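Local structure of De novo designed protein CA01 (Synthetic construct, 5E6G) at residues E35-Q40 / E123-L128. The protein is a computationally designed, all-helical protein of unknown function, made by strategies inspired by evolution. Numbering follows the deposited sequence.
Sequences EKILKQ and EFARQL
The guanidinium of R126 meets the amide of Q40 at its edge, while K36 NZ and I37 CG1 lie over one and the same face. Arginine suits the place by offering two N-H donors on one flat end, both gripping Q40 OE1, which sits in the guanidinium plane. R126 NH1 approaches a lone pair of Q40 OE1 at 2.9 Å, nearly straight at 161°. R126 NH2 reaches Q40 OE1 over a longer, more bent path of 3.3 Å, tilted from the carbonyl plane. Glutamine fits because its side chain is long enough to bring a carbonyl oxygen to this edge; its amide is turned 36° from the guanidinium. Extended from CG to NE, R126 carries its charge from helix 121-130 across to helix 24-50 of the all-helical fold; the two segment axes run 34° from parallel. Beside this polar pair, small A125 leaves room for branched, aliphatic I37, whose CD1 meets A125 CB at 3.7 Å. K36 NZ bonds to A33 O. Its like charge lies 3.1 Å from R126 NH2, and E122 offers both cations a long, weak ion pair that may ease their repulsion. A leucine in place of R126 takes away both donors to Q40 OE1, and the amide would probably be freer to turn.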
loop_
_atom_site.group_PDB
_atom_site.type_symbol
_atom_site.label_atom_id
_atom_site.label_comp_id
_atom_site.label_asym_id
_atom_site.label_seq_id
_atom_site.Cartn_x
_atom_site.Cartn_y
_atom_site.Cartn_z
ATOM N N GLU A 35 -8.967 1.569 3.213
ATOM C CA GLU A 35 -9.534 2.428 4.250
ATOM C C GLU A 35 -9.287 1.859 5.643
ATOM O O GLU A 35 -8.828 2.569 6.536
ATOM C CB GLU A 35 -11.037 2.623 4.035
ATOM C CG GLU A 35 -11.394 3.848 3.213
ATOM C CD GLU A 35 -12.877 4.161 3.252
ATOM O OE1 GLU A 35 -13.314 4.856 4.194
ATOM O OE2 GLU A 35 -13.606 3.710 2.343
ATOM N N LYS A 36 -9.595 0.578 5.824
ATOM C CA LYS A 36 -9.424 -0.062 7.124
ATOM C C LYS A 36 -7.938 -0.252 7.429
ATOM O O LYS A 36 -7.517 -0.130 8.577
ATOM C CB LYS A 36 -10.167 -1.404 7.171
ATOM C CG LYS A 36 -9.446 -2.565 6.509
ATOM C CD LYS A 36 -10.423 -3.536 5.867
ATOM C CE LYS A 36 -9.716 -4.776 5.339
ATOM N NZ LYS A 36 -8.389 -4.467 4.731
ATOM N N ILE A 37 -7.151 -0.533 6.393
ATOM C CA ILE A 37 -5.706 -0.692 6.532
ATOM C C ILE A 37 -5.069 0.577 7.090
ATOM O O ILE A 37 -4.225 0.516 7.984
ATOM C CB ILE A 37 -5.048 -1.049 5.176
ATOM C CG1 ILE A 37 -5.326 -2.509 4.824
ATOM C CG2 ILE A 37 -3.536 -0.821 5.218
ATOM C CD1 ILE A 37 -4.966 -2.889 3.394
ATOM N N LEU A 38 -5.471 1.724 6.550
ATOM C CA LEU A 38 -4.974 3.011 7.023
ATOM C C LEU A 38 -5.331 3.218 8.489
ATOM O O LEU A 38 -4.566 3.813 9.246
ATOM C CB LEU A 38 -5.546 4.151 6.179
ATOM C CG LEU A 38 -4.914 4.347 4.801
ATOM C CD1 LEU A 38 -5.877 5.065 3.868
ATOM C CD2 LEU A 38 -3.606 5.118 4.920
ATOM N N LYS A 39 -6.500 2.722 8.878
ATOM C CA LYS A 39 -6.963 2.828 10.256
ATOM C C LYS A 39 -6.121 1.927 11.152
ATOM O O LYS A 39 -5.716 2.321 12.245
ATOM C CB LYS A 39 -8.442 2.451 10.353
ATOM C CG LYS A 39 -9.254 3.327 11.295
ATOM C CD LYS A 39 -10.747 3.146 11.066
ATOM C CE LYS A 39 -11.227 3.891 9.827
ATOM N NZ LYS A 39 -11.196 5.368 10.017
ATOM N N GLN A 40 -5.859 0.716 10.673
ATOM C CA GLN A 40 -5.002 -0.226 11.381
ATOM C C GLN A 40 -3.590 0.329 11.533
ATOM O O GLN A 40 -2.986 0.225 12.599
ATOM C CB GLN A 40 -4.963 -1.568 10.646
ATOM C CG GLN A 40 -6.282 -2.324 10.679
ATOM C CD GLN A 40 -6.277 -3.557 9.797
ATOM O OE1 GLN A 40 -5.541 -3.631 8.812
ATOM N NE2 GLN A 40 -7.101 -4.538 10.150
ATOM N N GLU A 123 -6.834 -8.969 -0.250
ATOM C CA GLU A 123 -5.505 -9.576 -0.283
ATOM C C GLU A 123 -4.519 -8.691 -1.032
ATOM O O GLU A 123 -3.395 -8.471 -0.580
ATOM C CB GLU A 123 -5.555 -10.955 -0.941
ATOM C CG GLU A 123 -6.226 -12.032 -0.107
ATOM C CD GLU A 123 -6.276 -13.369 -0.822
ATOM O OE1 GLU A 123 -7.144 -13.544 -1.704
ATOM O OE2 GLU A 123 -5.442 -14.245 -0.509
ATOM N N PHE A 124 -4.951 -8.196 -2.188
ATOM C CA PHE A 124 -4.147 -7.289 -2.998
ATOM C C PHE A 124 -3.712 -6.082 -2.177
ATOM O O PHE A 124 -2.533 -5.734 -2.147
ATOM C CB PHE A 124 -4.936 -6.836 -4.231
ATOM C CG PHE A 124 -4.189 -5.875 -5.113
ATOM C CD1 PHE A 124 -4.209 -4.515 -4.853
ATOM C CD2 PHE A 124 -3.473 -6.332 -6.206
ATOM C CE1 PHE A 124 -3.521 -3.631 -5.663
ATOM C CE2 PHE A 124 -2.784 -5.452 -7.022
ATOM C CZ PHE A 124 -2.810 -4.100 -6.749
ATOM N N ALA A 125 -4.670 -5.453 -1.507
ATOM C CA ALA A 125 -4.397 -4.255 -0.723
ATOM C C ALA A 125 -3.407 -4.532 0.404
ATOM O O ALA A 125 -2.447 -3.788 0.589
ATOM C CB ALA A 125 -5.692 -3.689 -0.160
ATOM N N ARG A 126 -3.641 -5.607 1.151
ATOM C CA ARG A 126 -2.807 -5.927 2.306
ATOM C C ARG A 126 -1.375 -6.257 1.904
ATOM O O ARG A 126 -0.426 -5.684 2.438
ATOM C CB ARG A 126 -3.408 -7.093 3.090
ATOM C CG ARG A 126 -4.723 -6.751 3.758
ATOM C CD ARG A 126 -5.045 -7.693 4.900
ATOM N NE ARG A 126 -6.201 -7.220 5.657
ATOM C CZ ARG A 126 -6.153 -6.258 6.574
ATOM N NH1 ARG A 126 -5.003 -5.656 6.856
ATOM N NH2 ARG A 126 -7.257 -5.894 7.210
ATOM N N GLN A 127 -1.222 -7.175 0.958
ATOM C CA GLN A 127 0.101 -7.604 0.525
ATOM C C GLN A 127 0.872 -6.478 -0.162
ATOM O O GLN A 127 2.098 -6.413 -0.074
ATOM C CB GLN A 127 -0.018 -8.809 -0.409
ATOM C CG GLN A 127 -0.475 -10.070 0.308
ATOM C CD GLN A 127 -0.660 -11.245 -0.625
ATOM O OE1 GLN A 127 0.059 -11.389 -1.615
ATOM N NE2 GLN A 127 -1.632 -12.095 -0.317
ATOM N N LEU A 128 0.150 -5.593 -0.841
ATOM C CA LEU A 128 0.772 -4.464 -1.523
ATOM C C LEU A 128 1.422 -3.521 -0.516
ATOM O O LEU A 128 2.549 -3.067 -0.709
ATOM C CB LEU A 128 -0.265 -3.712 -2.365
ATOM C CG LEU A 128 0.222 -2.479 -3.129
ATOM C CD1 LEU A 128 1.161 -2.880 -4.256
ATOM C CD2 LEU A 128 -0.959 -1.683 -3.666
#